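Local coordinates for enoyl-CoA hydratase/isomerase family protein (Pseudomonas syringae pv. tomato, PDB 3OT6) that probably catalyses hydration or isomerisation of enoyl-CoA thioesters, or a related reaction on a CoA thioester, at residues A49-T54 / F95-A100. Residues are numbered along the deposited sequence; the frame is centred on the assembly and turned at random.
Sequences AIVIVT and FPIIVA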
ATOM      1  N   ALA A  49       0.969  14.278  10.938  1.00 24.33           N
ATOM      2  CA  ALA A  49       0.101  13.293  11.557  1.00 24.03           C
ATOM      3  C   ALA A  49       0.592  11.840  11.377  1.00 23.40           C
ATOM      4  O   ALA A  49       1.193  11.509  10.349  1.00 23.79           O
ATOM      5  CB  ALA A  49      -1.341  13.464  10.997  1.00 23.59           C
ATOM      6  N   ILE A  50       0.321  10.985  12.350  1.00 21.67           N
ATOM      7  CA  ILE A  50       0.318   9.587  12.081  1.00 22.97           C
ATOM      8  C   ILE A  50      -0.771   9.254  11.014  1.00 23.92           C
ATOM      9  O   ILE A  50      -1.926   9.712  11.129  1.00 24.82           O
ATOM     10  CB  ILE A  50       0.130   8.798  13.366  1.00 22.90           C
ATOM     11  CG1 ILE A  50       1.393   8.987  14.211  1.00 22.40           C
ATOM     12  CG2 ILE A  50       0.001   7.289  13.023  1.00 20.62           C
ATOM     13  CD1 ILE A  50       1.239   8.600  15.669  1.00 25.44           C
ATOM     14  N   VAL A  51      -0.398   8.535   9.946  1.00 23.06           N
ATOM     15  CA  VAL A  51      -1.340   8.313   8.825  1.00 20.93           C
ATOM     16  C   VAL A  51      -1.896   6.920   8.956  1.00 21.40           C
ATOM     17  O   VAL A  51      -1.165   5.989   9.317  1.00 20.30           O
ATOM     18  CB  VAL A  51      -0.660   8.426   7.435  1.00 21.85           C
ATOM     19  CG1 VAL A  51      -1.604   7.904   6.341  1.00 18.62           C
ATOM     20  CG2 VAL A  51      -0.217   9.924   7.110  1.00 18.41           C
ATOM     21  N   ILE A  52      -3.215   6.800   8.776  1.00 21.51           N
ATOM     22  CA  ILE A  52      -3.933   5.497   8.632  1.00 21.10           C
ATOM     23  C   ILE A  52      -4.578   5.451   7.220  1.00 20.66           C
ATOM     24  O   ILE A  52      -5.471   6.231   6.949  1.00 20.41           O
ATOM     25  CB  ILE A  52      -5.067   5.335   9.622  1.00 20.12           C
ATOM     26  CG1 ILE A  52      -4.562   5.222  11.030  1.00 18.98           C
ATOM     27  CG2 ILE A  52      -5.781   3.995   9.379  1.00 22.94           C
ATOM     28  CD1 ILE A  52      -5.744   4.953  12.074  1.00 14.89           C
ATOM     29  N   VAL A  53      -4.125   4.568   6.338  1.00 20.60           N
ATOM     30  CA  VAL A  53      -4.728   4.405   5.027  1.00 19.59           C
ATOM     31  C   VAL A  53      -5.680   3.216   5.166  1.00 21.29           C
ATOM     32  O   VAL A  53      -5.309   2.183   5.720  1.00 21.04           O
ATOM     33  CB  VAL A  53      -3.660   4.093   3.914  1.00 20.03           C
ATOM     34  CG1 VAL A  53      -4.325   3.861   2.546  1.00 18.97           C
ATOM     35  CG2 VAL A  53      -2.652   5.213   3.763  1.00 16.65           C
ATOM     36  N   THR A  54      -6.913   3.362   4.685  1.00 22.20           N
ATOM     37  CA  THR A  54      -7.911   2.289   4.739  1.00 22.83           C
ATOM     38  C   THR A  54      -8.802   2.345   3.485  1.00 22.92           C
ATOM     39  O   THR A  54      -8.701   3.268   2.682  1.00 23.58           O
ATOM     40  CB  THR A  54      -8.764   2.346   6.096  1.00 24.00           C
ATOM     41  OG1 THR A  54      -9.415   1.072   6.306  1.00 27.04           O
ATOM     42  CG2 THR A  54      -9.836   3.468   6.085  1.00 20.24           C
ATOM     43  N   PHE A  95       6.343  10.621   8.671  1.00 21.28           N
ATOM     44  CA  PHE A  95       5.621  10.142   9.857  1.00 21.94           C
ATOM     45  C   PHE A  95       5.119   8.705   9.559  1.00 22.65           C
ATOM     46  O   PHE A  95       5.066   8.295   8.383  1.00 23.63           O
ATOM     47  CB  PHE A  95       4.441  11.098  10.230  1.00 21.52           C
ATOM     48  CG  PHE A  95       4.868  12.491  10.377  1.00 21.44           C
ATOM     49  CD1 PHE A  95       5.296  12.962  11.612  1.00 22.00           C
ATOM     50  CD2 PHE A  95       4.942  13.331   9.266  1.00 22.54           C
ATOM     51  CE1 PHE A  95       5.768  14.249  11.745  1.00 19.45           C
ATOM     52  CE2 PHE A  95       5.429  14.615   9.383  1.00 22.65           C
ATOM     53  CZ  PHE A  95       5.865  15.068  10.627  1.00 23.34           C
ATOM     54  N   PRO A  96       4.759   7.951  10.613  1.00 21.99           N
ATOM     55  CA  PRO A  96       4.397   6.572  10.453  1.00 22.06           C
ATOM     56  C   PRO A  96       3.150   6.410   9.574  1.00 22.94           C
ATOM     57  O   PRO A  96       2.200   7.178   9.717  1.00 25.45           O
ATOM     58  CB  PRO A  96       4.126   6.126  11.909  1.00 20.93           C
ATOM     59  CG  PRO A  96       5.087   7.017  12.749  1.00 20.56           C
ATOM     60  CD  PRO A  96       4.843   8.330  12.046  1.00 22.62           C
ATOM     61  N   ILE A  97       3.167   5.446   8.652  1.00 22.93           N
ATOM     62  CA  ILE A  97       1.979   5.059   7.914  1.00 22.26           C
ATOM     63  C   ILE A  97       1.456   3.670   8.340  1.00 22.17           C
ATOM     64  O   ILE A  97       2.191   2.644   8.297  1.00 22.96           O
ATOM     65  CB  ILE A  97       2.199   5.140   6.411  1.00 22.59           C
ATOM     66  CG1 ILE A  97       2.633   6.558   6.025  1.00 21.51           C
ATOM     67  CG2 ILE A  97       0.876   4.817   5.654  1.00 22.17           C
ATOM     68  CD1 ILE A  97       2.891   6.736   4.532  1.00 19.65           C
ATOM     69  N   ILE A  98       0.196   3.664   8.797  1.00 21.26           N
ATOM     70  CA  ILE A  98      -0.542   2.458   9.131  1.00 19.91           C
ATOM     71  C   ILE A  98      -1.455   2.166   7.967  1.00 20.54           C
ATOM     72  O   ILE A  98      -2.107   3.071   7.403  1.00 20.89           O
ATOM     73  CB  ILE A  98      -1.376   2.640  10.404  1.00 19.64           C
ATOM     74  CG1 ILE A  98      -0.491   3.095  11.560  1.00 18.22           C
ATOM     75  CG2 ILE A  98      -2.062   1.350  10.822  1.00 17.52           C
ATOM     76  CD1 ILE A  98      -1.307   3.480  12.900  1.00 16.55           C
ATOM     77  N   VAL A  99      -1.469   0.920   7.541  1.00 21.17           N
ATOM     78  CA  VAL A  99      -2.471   0.517   6.552  1.00 21.09           C
ATOM     79  C   VAL A  99      -3.395  -0.411   7.290  1.00 21.84           C
ATOM     80  O   VAL A  99      -2.940  -1.416   7.919  1.00 21.92           O
ATOM     81  CB  VAL A  99      -1.863  -0.161   5.278  1.00 20.98           C
ATOM     82  CG1 VAL A  99      -2.995  -0.664   4.337  1.00 18.33           C
ATOM     83  CG2 VAL A  99      -0.979   0.836   4.566  1.00 18.23           C
ATOM     84  N   ALA A 100      -4.664  -0.038   7.265  1.00 21.64           N
ATOM     85  CA  ALA A 100      -5.715  -0.759   7.954  1.00 22.54           C
ATOM     86  C   ALA A 100      -6.559  -1.404   6.867  1.00 23.46           C
ATOM     87  O   ALA A 100      -7.409  -0.719   6.231  1.00 25.02           O
ATOM     88  CB  ALA A 100      -6.559   0.202   8.773  1.00 22.59           C
TER
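Ile52 and Ile98 sit side by side on the two middle, parallel strands of the six-stranded sheet of the crotonase fold, a worked example of how parallel pairing joins distant parts of a chain. Between strands 50-54 and 97-100 the connection is largely helical, and the two run in one direction, their axes 24° apart. The tight part is the middle. Val51 and Val53 each donate N-H to one carbonyl and offer their own O to the next N-H, alternating with Pro96, Ile98 and Ala100; Ile98 N to Val51 O measures 2.7 Å. Side chains then divide between two faces. On one, Ile98 CD1 touches both Ile50 CG2 (4.0 Å) and Ile52 CG1 (4.1 Å), and helix 186-197 covers this apolar layer through Ala190, Ala194 and Leu197. On the other, Ile97 CG2, anti to the backbone N, reaches both Val51 CG1 and Val53 CG2, each at 4.0 Å. At the N-terminal end Ala49 O would face the next N-H, but Pro96, being proline, has none; Ala49 O instead lies 3.3 Å from Phe95 CB. The C-terminal end is the more open one: Thr54 is partly exposed. Its backbone pairs with Leu19, while the side chain adds a bond of its own: with OG1 anti to the backbone N (chi1 -162°), the hydroxyl donates to Ala100 O at 2.7 Å, OG1 tilted 22° from the carbonyl plane.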